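Local atomic coordinates of phosphopantothenoylcysteine decarboxylase (Cryptococcus neoformans, PDB entry 6EOA), a protein that binds flavin mononucleotide and probably decarboxylates phosphopantothenoylcysteine in coenzyme A biosynthesis. Residues Asp81-Val86 / Gly95-His100; Ala50-Gly55 / Thr220-Ile225. One frame throughout, in Å; residues are numbered along the deposited sequence.

Both contacts belong to the flavoprotein fold, a parallel sheet flanked by helices, and their centres lie about 17 Å apart. In sequence order, segment 50-55 comes first, then 81-86 and 95-100, and last 220-225, so contact 2 brings together distant parts of the chain and contact 1 forms within the span it encloses. They meet through helices 50-59 and 79-89: Ser85 OG lies 2.6 Å from Pro51 O, a probable hydrogen bond, and Val82 CG1 packs 3.7 Å from Val54 CG1. The two contacts are thus joined through these neighbouring helices, with loop 95-100 and helix 222-237 each packing on one of them, and contact 1 lies away from the annotated flavin site.

Contact 1. Residues Asp81-Val86 / Gly95-His100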
loop_
_atom_site.group_PDB
_atom_site.type_symbol
_atom_site.label_atom_id
_atom_site.label_comp_id
_atom_site.label_asym_id
_atom_site.label_seq_id
_atom_site.Cartn_x
_atom_site.Cartn_y
_atom_site.Cartn_z
ATOM N N ASP A 81 17.593 22.324 -0.234
ATOM C CA ASP A 81 18.596 21.728 0.642
ATOM C C ASP A 81 19.681 21.083 -0.212
ATOM O O ASP A 81 20.873 21.251 0.047
ATOM C CB ASP A 81 17.971 20.690 1.582
ATOM C CG ASP A 81 17.077 21.317 2.640
ATOM O OD1 ASP A 81 17.308 22.489 3.005
ATOM O OD2 ASP A 81 16.137 20.636 3.102
ATOM N N VAL A 82 19.252 20.347 -1.234
ATOM C CA VAL A 82 20.175 19.718 -2.175
ATOM C C VAL A 82 21.008 20.770 -2.907
ATOM O O VAL A 82 22.231 20.654 -2.994
ATOM C CB VAL A 82 19.425 18.852 -3.206
ATOM C CG1 VAL A 82 20.376 18.382 -4.297
ATOM C CG2 VAL A 82 18.756 17.667 -2.526
ATOM N N ASP A 83 20.340 21.799 -3.420
ATOM C CA ASP A 83 21.019 22.883 -4.126
ATOM C C ASP A 83 22.027 23.605 -3.234
ATOM O O ASP A 83 23.157 23.870 -3.655
ATOM C CB ASP A 83 20.001 23.880 -4.676
ATOM C CG ASP A 83 19.261 23.346 -5.891
ATOM O OD1 ASP A 83 19.339 22.124 -6.151
ATOM O OD2 ASP A 83 18.601 24.147 -6.589
ATOM N N ASN A 84 21.619 23.924 -2.007
ATOM C CA ASN A 84 22.533 24.513 -1.026
ATOM C C ASN A 84 23.723 23.595 -0.787
ATOM O O ASN A 84 24.860 24.046 -0.649
ATOM C CB ASN A 84 21.819 24.781 0.301
ATOM C CG ASN A 84 20.942 26.015 0.257
ATOM O OD1 ASN A 84 21.062 26.847 -0.641
ATOM N ND2 ASN A 84 20.053 26.141 1.237
ATOM N N SER A 85 23.445 22.296 -0.754
ATOM C CA SER A 85 24.462 21.295 -0.471
ATOM C C SER A 85 25.437 21.135 -1.637
ATOM O O SER A 85 26.624 20.866 -1.434
ATOM C CB SER A 85 23.799 19.959 -0.138
ATOM O OG SER A 85 24.740 19.022 0.346
ATOM N N VAL A 86 24.936 21.309 -2.857
ATOM C CA VAL A 86 25.788 21.257 -4.041
ATOM C C VAL A 86 26.736 22.457 -4.070
ATOM O O VAL A 86 27.942 22.305 -4.294
ATOM C CB VAL A 86 24.952 21.216 -5.338
ATOM C CG1 VAL A 86 25.835 21.437 -6.551
ATOM C CG2 VAL A 86 24.205 19.890 -5.447
ATOM N N GLY A 95 22.993 31.682 -3.930
ATOM C CA GLY A 95 22.243 32.232 -5.039
ATOM C C GLY A 95 21.154 31.217 -5.299
ATOM O O GLY A 95 20.932 30.340 -4.467
ATOM N N GLN A 96 20.470 31.303 -6.431
ATOM C CA GLN A 96 19.424 30.326 -6.682
ATOM C C GLN A 96 19.302 29.869 -8.125
ATOM O O GLN A 96 19.543 30.615 -9.075
ATOM C CB GLN A 96 18.079 30.866 -6.184
ATOM C CG GLN A 96 17.607 30.163 -4.914
ATOM C CD GLN A 96 17.144 31.118 -3.832
ATOM O OE1 GLN A 96 16.781 32.264 -4.107
ATOM N NE2 GLN A 96 17.169 30.652 -2.586
ATOM N N THR A 97 18.920 28.603 -8.238
ATOM C CA THR A 97 18.672 27.910 -9.491
ATOM C C THR A 97 17.619 26.851 -9.125
ATOM O O THR A 97 17.615 26.359 -7.997
ATOM C CB THR A 97 19.980 27.299 -10.074
ATOM O OG1 THR A 97 19.779 26.877 -11.429
ATOM C CG2 THR A 97 20.475 26.128 -9.230
ATOM N N GLY A 98 16.704 26.506 -10.028
ATOM C CA GLY A 98 16.722 26.921 -11.413
ATOM C C GLY A 98 16.845 25.538 -12.019
ATOM O O GLY A 98 15.887 24.759 -12.019
ATOM N N GLU A 99 18.042 25.218 -12.500
ATOM C CA GLU A 99 18.272 23.959 -13.196
ATOM C C GLU A 99 18.853 22.918 -12.242
ATOM O O GLU A 99 18.952 21.742 -12.587
ATOM C CB GLU A 99 19.194 24.163 -14.400
ATOM C CG GLU A 99 18.678 25.196 -15.395
ATOM C CD GLU A 99 17.220 24.974 -15.776
ATOM O OE1 GLU A 99 16.458 25.963 -15.807
ATOM O OE2 GLU A 99 16.836 23.818 -16.052
ATOM N N HIS A 100 19.234 23.369 -11.047
ATOM C CA HIS A 100 19.686 22.499 -9.955
ATOM C C HIS A 100 20.966 21.714 -10.281
ATOM O O HIS A 100 21.184 20.625 -9.748
ATOM C CB HIS A 100 18.568 21.527 -9.550
ATOM C CG HIS A 100 17.234 22.182 -9.357
ATOM N ND1 HIS A 100 17.065 23.327 -8.608
ATOM C CD2 HIS A 100 16.002 21.846 -9.810
ATOM C CE1 HIS A 100 15.789 23.672 -8.613
ATOM N NE2 HIS A 100 15.123 22.789 -9.335
#
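Helix residues 81-86 and the irregular loop 95-100 come nearest at Asp83 and His100, whose CA atoms are 6.0 Å apart. One hydrogen bond carries the contact: His100 ND1 donates to Asp83 OD2 over 2.7 Å. The carboxylate receives it on the syn lone pair of OD2, with an N-H...O angle of 146°. The oxygen is at the ring's edge but 21° out of its plane, and the carboxylate and ring planes are turned 47° from each other, so the two flat groups are twisted rather than coplanar. Asp83 holds its CG anti to its carbonyl carbon and beside the backbone N, while its CB points toward the loop; OD2 thereby reaches the imidazole, and OD1 comes 3.5 Å from His100 CB. The same OD2 is 2.8 Å from Thr97 O, two acceptors close together without a hydrogen bond, and Thr97 CG2 makes a van der Waals contact with Asp83 OD2 at 3.8 Å. Within the loop, Gly98 O sits over one face of the imidazole, 3.4 Å above its plane. Thr97 OG1 also accepts from Glu99 N at 2.6 Å, an ST turn that shapes the backbone just before His100. Glu80 brings a second carboxylate near Asp83 OD2, which may favour a protonated imidazole or a proton shared by the carboxylates, while Gln79 NE2 binds OD1. The loop thus folds back on helix 79-89 before strand 105-106 begins, and that helix packs Val82 and Val86 against Val54 and Val58 of helix 50-59.

Contact 2. Residues Ala50-Gly55 / Thr220-Ile225; sequences APDIVG and TDWRDI
Trp222 and Asp52 make the tight part of this contact, between helix 50-59 and the start of helix 222-237. Asp52 CB sits 3.6 Å from the centroid of the six-membered ring of Trp222, only 4° off the ring normal, a CH-pi contact over one face. The rim atom CZ3 also comes 3.4 Å from Asp52 O. Trp222 CG lies between its backbone N and carbonyl carbon (chi1 70°), laying the indole alongside helix 50-59. Next to it, Ile53 CG1 meets Trp222 CB at 3.7 Å, the two side chains running past each other in opposite directions. Packing is looser at Ile225, whose CG2 stands 4.4 Å from Ile53 CD1. On the solvent side, exposed Arg223 lays its CG over the opposite indole face, and one face of its guanidinium has Trp222 NE1 above its centre. Its NH1 forms a salt bridge with Asp221 OD2, which also N-caps the helix by accepting from Arg223 N at 3.2 Å. Lys49 touches Trp222 as well. Behind Asp52 and Ile53, Val54 of helix 50-59 packs on the sheet, so the start of helix 222-237 packs alongside a helix that itself covers strands 35-41 and 63-69.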
loop_
_atom_site.group_PDB
_atom_site.type_symbol
_atom_site.label_atom_id
_atom_site.label_comp_id
_atom_site.label_asym_id
_atom_site.label_seq_id
_atom_site.Cartn_x
_atom_site.Cartn_y
_atom_site.Cartn_z
ATOM N N ALA A 50 20.625 13.036 2.839
ATOM C CA ALA A 50 20.533 12.871 1.386
ATOM C C ALA A 50 21.176 14.037 0.614
ATOM O O ALA A 50 21.874 13.800 -0.375
ATOM C CB ALA A 50 19.075 12.687 0.956
ATOM N N PRO A 51 20.953 15.298 1.052
ATOM C CA PRO A 51 21.662 16.389 0.369
ATOM C C PRO A 51 23.191 16.309 0.466
ATOM O O PRO A 51 23.868 16.715 -0.478
ATOM C CB PRO A 51 21.147 17.639 1.088
ATOM C CG PRO A 51 19.799 17.255 1.563
ATOM C CD PRO A 51 19.938 15.827 1.984
ATOM N N ASP A 52 23.723 15.800 1.575
ATOM C CA ASP A 52 25.172 15.654 1.724
ATOM C C ASP A 52 25.729 14.616 0.752
ATOM O O ASP A 52 26.831 14.771 0.220
ATOM C CB ASP A 52 25.527 15.270 3.161
ATOM C CG ASP A 52 25.156 16.346 4.157
ATOM O OD1 ASP A 52 25.914 17.331 4.278
ATOM O OD2 ASP A 52 24.101 16.210 4.815
ATOM N N ILE A 53 24.964 13.552 0.533
ATOM C CA ILE A 53 25.347 12.505 -0.406
ATOM C C ILE A 53 25.364 13.045 -1.833
ATOM O O ILE A 53 26.333 12.853 -2.570
ATOM C CB ILE A 53 24.389 11.299 -0.319
ATOM C CG1 ILE A 53 24.554 10.578 1.021
ATOM C CG2 ILE A 53 24.636 10.336 -1.460
ATOM C CD1 ILE A 53 23.548 9.465 1.253
ATOM N N VAL A 54 24.290 13.731 -2.210
ATOM C CA VAL A 54 24.171 14.301 -3.545
ATOM C C VAL A 54 25.293 15.300 -3.813
ATOM O O VAL A 54 25.899 15.293 -4.885
ATOM C CB VAL A 54 22.807 14.991 -3.740
ATOM C CG1 VAL A 54 22.737 15.667 -5.103
ATOM C CG2 VAL A 54 21.680 13.982 -3.582
ATOM N N GLY A 55 25.575 16.143 -2.823
ATOM C CA GLY A 55 26.642 17.118 -2.936
ATOM C C GLY A 55 27.981 16.452 -3.171
ATOM O O GLY A 55 28.791 16.937 -3.960
ATOM N N THR A 220 24.060 3.344 7.684
ATOM C CA THR A 220 25.479 3.450 7.390
ATOM C C THR A 220 25.800 4.921 7.175
ATOM O O THR A 220 25.053 5.619 6.486
ATOM C CB THR A 220 25.860 2.643 6.143
ATOM O OG1 THR A 220 25.377 1.298 6.270
ATOM C CG2 THR A 220 27.368 2.638 5.941
ATOM N N ASP A 221 26.882 5.398 7.785
ATOM C CA ASP A 221 27.237 6.810 7.686
ATOM C C ASP A 221 27.314 7.237 6.222
ATOM O O ASP A 221 27.848 6.510 5.387
ATOM C CB ASP A 221 28.559 7.093 8.398
ATOM C CG ASP A 221 28.844 8.576 8.512
ATOM O OD1 ASP A 221 28.299 9.217 9.436
ATOM O OD2 ASP A 221 29.609 9.100 7.675
ATOM N N TRP A 222 26.758 8.406 5.916
ATOM C CA TRP A 222 26.608 8.833 4.531
ATOM C C TRP A 222 27.949 8.935 3.805
ATOM O O TRP A 222 28.025 8.723 2.594
ATOM C CB TRP A 222 25.861 10.168 4.459
ATOM C CG TRP A 222 26.626 11.351 4.976
ATOM C CD1 TRP A 222 26.613 11.846 6.247
ATOM C CD2 TRP A 222 27.504 12.199 4.225
ATOM N NE1 TRP A 222 27.433 12.945 6.336
ATOM C CE2 TRP A 222 27.993 13.181 5.109
ATOM C CE3 TRP A 222 27.925 12.219 2.891
ATOM C CZ2 TRP A 222 28.885 14.174 4.704
ATOM C CZ3 TRP A 222 28.810 13.206 2.491
ATOM C CH2 TRP A 222 29.280 14.169 3.395
ATOM N N ARG A 223 29.009 9.243 4.543
ATOM C CA ARG A 223 30.342 9.296 3.951
ATOM C C ARG A 223 30.792 7.897 3.547
ATOM O O ARG A 223 31.471 7.717 2.537
ATOM C CB ARG A 223 31.344 9.924 4.920
ATOM C CG ARG A 223 31.029 11.365 5.262
ATOM C CD ARG A 223 31.894 11.872 6.401
ATOM N NE ARG A 223 31.201 12.901 7.170
ATOM C CZ ARG A 223 30.501 12.662 8.275
ATOM N NH1 ARG A 223 30.408 11.425 8.750
ATOM N NH2 ARG A 223 29.899 13.660 8.910
ATOM N N ASP A 224 30.405 6.905 4.341
ATOM C CA ASP A 224 30.706 5.523 4.005
ATOM C C ASP A 224 29.920 5.113 2.767
ATOM O O ASP A 224 30.448 4.429 1.894
ATOM C CB ASP A 224 30.398 4.599 5.182
ATOM C CG ASP A 224 31.306 4.855 6.372
ATOM O OD1 ASP A 224 32.433 5.356 6.162
ATOM O OD2 ASP A 224 30.896 4.558 7.514
ATOM N N ILE A 225 28.666 5.553 2.690
ATOM C CA ILE A 225 27.832 5.314 1.514
ATOM C C ILE A 225 28.495 5.821 0.242
ATOM O O ILE A 225 28.545 5.116 -0.767
ATOM C CB ILE A 225 26.457 5.998 1.636
ATOM C CG1 ILE A 225 25.787 5.624 2.954
ATOM C CG2 ILE A 225 25.569 5.619 0.458
ATOM C CD1 ILE A 225 25.431 4.181 3.032
#